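Local coordinates for non-toxic crystal protein (Bacillus thuringiensis, PDB 2D42) that shows no known toxicity, yet closely resembles the beta-pore-forming toxins in structure and is found in parasporal inclusions, at residues T135-T143 / I232-V240. Sequence-based numbering, arbitrary orientation.
Sequences TQDFRDSQT and IGLQTFIDV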
ATOM      1  N   THR A 135      -2.723 -13.005  -6.089  1.00 34.64           N
ATOM      2  CA  THR A 135      -2.515 -14.343  -6.608  1.00 34.19           C
ATOM      3  C   THR A 135      -1.583 -14.311  -7.809  1.00 33.81           C
ATOM      4  O   THR A 135      -1.843 -13.625  -8.795  1.00 32.96           O
ATOM      5  CB  THR A 135      -3.850 -14.994  -7.021  1.00 34.14           C
ATOM      6  OG1 THR A 135      -4.656 -15.210  -5.855  1.00 34.40           O
ATOM      7  CG2 THR A 135      -3.605 -16.321  -7.716  1.00 36.36           C
ATOM      8  N   GLN A 136      -0.480 -15.042  -7.707  1.00 33.02           N
ATOM      9  CA  GLN A 136       0.480 -15.127  -8.794  1.00 33.01           C
ATOM     10  C   GLN A 136       0.261 -16.472  -9.466  1.00 33.17           C
ATOM     11  O   GLN A 136       0.140 -17.490  -8.788  1.00 33.74           O
ATOM     12  CB  GLN A 136       1.904 -15.029  -8.244  1.00 33.82           C
ATOM     13  CG  GLN A 136       2.253 -13.652  -7.701  1.00 33.77           C
ATOM     14  CD  GLN A 136       3.645 -13.591  -7.101  1.00 34.84           C
ATOM     15  OE1 GLN A 136       3.862 -14.015  -5.963  1.00 30.48           O
ATOM     16  NE2 GLN A 136       4.601 -13.067  -7.871  1.00 31.22           N
ATOM     17  N   ASP A 137       0.183 -16.481 -10.792  1.00 35.73           N
ATOM     18  CA  ASP A 137      -0.025 -17.729 -11.530  1.00 38.09           C
ATOM     19  C   ASP A 137       1.291 -18.240 -12.113  1.00 36.97           C
ATOM     20  O   ASP A 137       1.675 -17.869 -13.217  1.00 38.18           O
ATOM     21  CB  ASP A 137      -1.029 -17.524 -12.671  1.00 40.48           C
ATOM     22  CG  ASP A 137      -2.405 -17.107 -12.180  1.00 42.98           C
ATOM     23  OD1 ASP A 137      -3.039 -17.877 -11.435  1.00 44.88           O
ATOM     24  OD2 ASP A 137      -2.856 -16.004 -12.545  1.00 46.08           O
ATOM     25  N   PHE A 138       1.972 -19.105 -11.377  1.00 35.02           N
ATOM     26  CA  PHE A 138       3.238 -19.642 -11.846  1.00 32.84           C
ATOM     27  C   PHE A 138       3.024 -20.829 -12.773  1.00 33.43           C
ATOM     28  O   PHE A 138       2.407 -21.828 -12.400  1.00 34.15           O
ATOM     29  CB  PHE A 138       4.113 -20.041 -10.655  1.00 30.58           C
ATOM     30  CG  PHE A 138       4.470 -18.889  -9.759  1.00 29.18           C
ATOM     31  CD1 PHE A 138       5.339 -17.899 -10.198  1.00 29.09           C
ATOM     32  CD2 PHE A 138       3.913 -18.780  -8.486  1.00 29.08           C
ATOM     33  CE1 PHE A 138       5.651 -16.806  -9.387  1.00 28.16           C
ATOM     34  CE2 PHE A 138       4.216 -17.695  -7.664  1.00 27.10           C
ATOM     35  CZ  PHE A 138       5.088 -16.705  -8.116  1.00 28.41           C
ATOM     36  N   ARG A 139       3.535 -20.698 -13.994  1.00 31.92           N
ATOM     37  CA  ARG A 139       3.425 -21.740 -15.001  1.00 32.82           C
ATOM     38  C   ARG A 139       4.821 -21.992 -15.555  1.00 32.67           C
ATOM     39  O   ARG A 139       5.499 -21.060 -15.989  1.00 30.32           O
ATOM     40  CB  ARG A 139       2.498 -21.302 -16.145  1.00 36.24           C
ATOM     41  CG  ARG A 139       1.062 -20.970 -15.741  1.00 42.85           C
ATOM     42  CD  ARG A 139       0.182 -20.796 -16.987  1.00 47.90           C
ATOM     43  NE  ARG A 139      -1.183 -20.373 -16.675  1.00 50.90           N
ATOM     44  CZ  ARG A 139      -1.517 -19.147 -16.279  1.00 53.36           C
ATOM     45  NH1 ARG A 139      -2.782 -18.850 -16.014  1.00 54.57           N
ATOM     46  NH2 ARG A 139      -0.586 -18.211 -16.154  1.00 54.50           N
ATOM     47  N   ASP A 140       5.247 -23.250 -15.526  1.00 29.70           N
ATOM     48  CA  ASP A 140       6.559 -23.628 -16.032  1.00 32.32           C
ATOM     49  C   ASP A 140       6.531 -25.066 -16.511  1.00 30.96           C
ATOM     50  O   ASP A 140       5.681 -25.857 -16.093  1.00 31.66           O
ATOM     51  CB  ASP A 140       7.628 -23.475 -14.941  1.00 33.52           C
ATOM     52  CG  ASP A 140       7.922 -22.025 -14.612  1.00 35.96           C
ATOM     53  OD1 ASP A 140       8.558 -21.347 -15.438  1.00 39.52           O
ATOM     54  OD2 ASP A 140       7.508 -21.557 -13.534  1.00 37.53           O
ATOM     55  N   SER A 141       7.458 -25.401 -17.396  1.00 29.18           N
ATOM     56  CA  SER A 141       7.540 -26.757 -17.906  1.00 31.48           C
ATOM     57  C   SER A 141       8.999 -27.137 -18.014  1.00 29.88           C
ATOM     58  O   SER A 141       9.874 -26.276 -17.988  1.00 32.60           O
ATOM     59  CB  SER A 141       6.871 -26.868 -19.277  1.00 31.46           C
ATOM     60  OG  SER A 141       7.648 -26.222 -20.269  1.00 37.06           O
ATOM     61  N   GLN A 142       9.261 -28.430 -18.129  1.00 29.46           N
ATOM     62  CA  GLN A 142      10.627 -28.919 -18.235  1.00 30.39           C
ATOM     63  C   GLN A 142      10.663 -30.238 -18.985  1.00 30.55           C
ATOM     64  O   GLN A 142       9.978 -31.194 -18.613  1.00 30.46           O
ATOM     65  CB  GLN A 142      11.225 -29.125 -16.843  1.00 30.55           C
ATOM     66  CG  GLN A 142      12.582 -29.831 -16.842  1.00 32.67           C
ATOM     67  CD  GLN A 142      13.695 -28.955 -17.362  1.00 34.03           C
ATOM     68  OE1 GLN A 142      14.000 -27.917 -16.779  1.00 35.50           O
ATOM     69  NE2 GLN A 142      14.307 -29.360 -18.468  1.00 35.22           N
ATOM     70  N   THR A 143      11.470 -30.291 -20.036  1.00 30.51           N
ATOM     71  CA  THR A 143      11.602 -31.501 -20.823  1.00 30.95           C
ATOM     72  C   THR A 143      12.793 -32.266 -20.285  1.00 30.35           C
ATOM     73  O   THR A 143      13.791 -31.672 -19.882  1.00 30.00           O
ATOM     74  CB  THR A 143      11.818 -31.170 -22.304  1.00 33.27           C
ATOM     75  OG1 THR A 143      10.758 -30.314 -22.746  1.00 35.26           O
ATOM     76  CG2 THR A 143      11.806 -32.441 -23.139  1.00 32.44           C
ATOM     77  N   ILE A 232       6.194 -12.324  -1.343  1.00 28.66           N
ATOM     78  CA  ILE A 232       5.924 -12.379  -2.772  1.00 27.68           C
ATOM     79  C   ILE A 232       6.784 -13.441  -3.448  1.00 27.07           C
ATOM     80  O   ILE A 232       7.940 -13.659  -3.063  1.00 26.02           O
ATOM     81  CB  ILE A 232       6.218 -11.031  -3.469  1.00 28.06           C
ATOM     82  CG1 ILE A 232       7.712 -10.736  -3.425  1.00 28.96           C
ATOM     83  CG2 ILE A 232       5.487  -9.900  -2.774  1.00 32.45           C
ATOM     84  CD1 ILE A 232       8.118  -9.613  -4.343  1.00 33.17           C
ATOM     85  N   GLY A 233       6.210 -14.094  -4.452  1.00 26.42           N
ATOM     86  CA  GLY A 233       6.938 -15.100  -5.207  1.00 27.76           C
ATOM     87  C   GLY A 233       7.884 -14.344  -6.118  1.00 28.01           C
ATOM     88  O   GLY A 233       7.449 -13.444  -6.836  1.00 28.28           O
ATOM     89  N   LEU A 234       9.167 -14.699  -6.086  1.00 27.27           N
ATOM     90  CA  LEU A 234      10.186 -14.024  -6.884  1.00 26.46           C
ATOM     91  C   LEU A 234      10.542 -14.737  -8.185  1.00 27.00           C
ATOM     92  O   LEU A 234      10.704 -14.098  -9.231  1.00 25.06           O
ATOM     93  CB  LEU A 234      11.456 -13.831  -6.035  1.00 24.24           C
ATOM     94  CG  LEU A 234      11.256 -12.948  -4.793  1.00 27.80           C
ATOM     95  CD1 LEU A 234      12.533 -12.896  -3.960  1.00 25.33           C
ATOM     96  CD2 LEU A 234      10.831 -11.549  -5.240  1.00 26.48           C
ATOM     97  N   GLN A 235      10.701 -16.053  -8.108  1.00 25.46           N
ATOM     98  CA  GLN A 235      11.025 -16.862  -9.281  1.00 27.85           C
ATOM     99  C   GLN A 235      10.765 -18.325  -8.956  1.00 29.03           C
ATOM    100  O   GLN A 235      10.582 -18.688  -7.791  1.00 29.52           O
ATOM    101  CB  GLN A 235      12.492 -16.692  -9.682  1.00 30.32           C
ATOM    102  CG  GLN A 235      13.476 -17.358  -8.735  1.00 34.52           C
ATOM    103  CD  GLN A 235      14.915 -17.203  -9.190  1.00 38.74           C
ATOM    104  OE1 GLN A 235      15.261 -17.561 -10.315  1.00 40.28           O
ATOM    105  NE2 GLN A 235      15.763 -16.672  -8.312  1.00 38.50           N
ATOM    106  N   THR A 236      10.769 -19.168  -9.981  1.00 28.83           N
ATOM    107  CA  THR A 236      10.526 -20.587  -9.783  1.00 30.93           C
ATOM    108  C   THR A 236      11.652 -21.430 -10.348  1.00 33.33           C
ATOM    109  O   THR A 236      12.413 -20.980 -11.207  1.00 32.79           O
ATOM    110  CB  THR A 236       9.230 -21.031 -10.459  1.00 32.74           C
ATOM    111  OG1 THR A 236       9.294 -20.708 -11.854  1.00 35.31           O
ATOM    112  CG2 THR A 236       8.036 -20.335  -9.832  1.00 31.37           C
ATOM    113  N   PHE A 237      11.758 -22.656  -9.848  1.00 31.89           N
ATOM    114  CA  PHE A 237      12.778 -23.579 -10.313  1.00 31.79           C
ATOM    115  C   PHE A 237      12.165 -24.960 -10.478  1.00 30.19           C
ATOM    116  O   PHE A 237      11.305 -25.366  -9.690  1.00 29.99           O
ATOM    117  CB  PHE A 237      13.926 -23.732  -9.299  1.00 31.87           C
ATOM    118  CG  PHE A 237      14.597 -22.445  -8.901  1.00 34.62           C
ATOM    119  CD1 PHE A 237      14.187 -21.754  -7.764  1.00 35.01           C
ATOM    120  CD2 PHE A 237      15.677 -21.950  -9.637  1.00 36.14           C
ATOM    121  CE1 PHE A 237      14.844 -20.589  -7.359  1.00 36.25           C
ATOM    122  CE2 PHE A 237      16.341 -20.788  -9.244  1.00 33.79           C
ATOM    123  CZ  PHE A 237      15.925 -20.108  -8.103  1.00 35.99           C
ATOM    124  N   ILE A 238      12.601 -25.679 -11.503  1.00 27.64           N
ATOM    125  CA  ILE A 238      12.153 -27.047 -11.678  1.00 27.95           C
ATOM    126  C   ILE A 238      13.431 -27.866 -11.617  1.00 27.88           C
ATOM    127  O   ILE A 238      14.336 -27.669 -12.418  1.00 27.75           O
ATOM    128  CB  ILE A 238      11.463 -27.304 -13.028  1.00 27.34           C
ATOM    129  CG1 ILE A 238      10.119 -26.566 -13.087  1.00 27.81           C
ATOM    130  CG2 ILE A 238      11.247 -28.806 -13.201  1.00 27.45           C
ATOM    131  CD1 ILE A 238       9.353 -26.750 -14.397  1.00 27.78           C
ATOM    132  N   ASP A 239      13.525 -28.752 -10.635  1.00 28.74           N
ATOM    133  CA  ASP A 239      14.694 -29.601 -10.503  1.00 29.91           C
ATOM    134  C   ASP A 239      14.272 -31.046 -10.721  1.00 30.05           C
ATOM    135  O   ASP A 239      13.308 -31.525 -10.130  1.00 27.08           O
ATOM    136  CB  ASP A 239      15.329 -29.425  -9.124  1.00 32.18           C
ATOM    137  CG  ASP A 239      15.872 -28.022  -8.917  1.00 34.16           C
ATOM    138  OD1 ASP A 239      16.873 -27.659  -9.575  1.00 35.87           O
ATOM    139  OD2 ASP A 239      15.290 -27.278  -8.110  1.00 37.20           O
ATOM    140  N   VAL A 240      15.006 -31.730 -11.585  1.00 29.44           N
ATOM    141  CA  VAL A 240      14.701 -33.110 -11.904  1.00 29.39           C
ATOM    142  C   VAL A 240      15.808 -34.065 -11.473  1.00 29.15           C
ATOM    143  O   VAL A 240      16.954 -33.939 -11.898  1.00 31.69           O
ATOM    144  CB  VAL A 240      14.472 -33.276 -13.411  1.00 27.81           C
ATOM    145  CG1 VAL A 240      14.046 -34.703 -13.724  1.00 25.73           C
ATOM    146  CG2 VAL A 240      13.428 -32.274 -13.887  1.00 26.64           C
TER
HETATM  147  O   HOH W   1      15.704 -28.783 -14.372  1.00 35.27           O
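Ile238, Thr236 and Gln142 bury the most surface where 135-143 meets 232-240, two strands with axes 8.0 Å apart and inclined by 26°. Ile238 reaches over with both branches. Its CD1 lies 3.7 Å from Asp140 CB and also meets the Ser141 carbonyl, while CG2 rests against CB of Gln142, the two side chains passing alongside in opposite directions. With CG anti to the backbone N (chi1 171°) and a bend at chi2, Gln142 also brings CG to Val240 CG2. Its amide NE2 turns back to Thr143 O (2.8 Å), and OE1 accepts a hydrogen bond from a water that also donates one to Ile238 O. In this elongated fold, related to the beta-pore-forming toxins, strands 129-146 and 219-244 both pair antiparallel with 71-94, and residues of 150-185 pack against the contact. Thr236 divides its branches: CG2 meets the Phe138 ring obliquely (3.7 Å to CD1), whereas OG1 donates to Asp140 OD2 at 2.6 Å, approaching 52° out of the carboxylate plane. Tyr156 OH, from 150-185, hydrogen-bonds the same oxygen. Near both N-terminal ends, the Gln136 amide spans Gly233, accepting from its N through OE1 (2.8 Å, in the carbonyl plane) and donating from NE2 to its O at 3.1 Å.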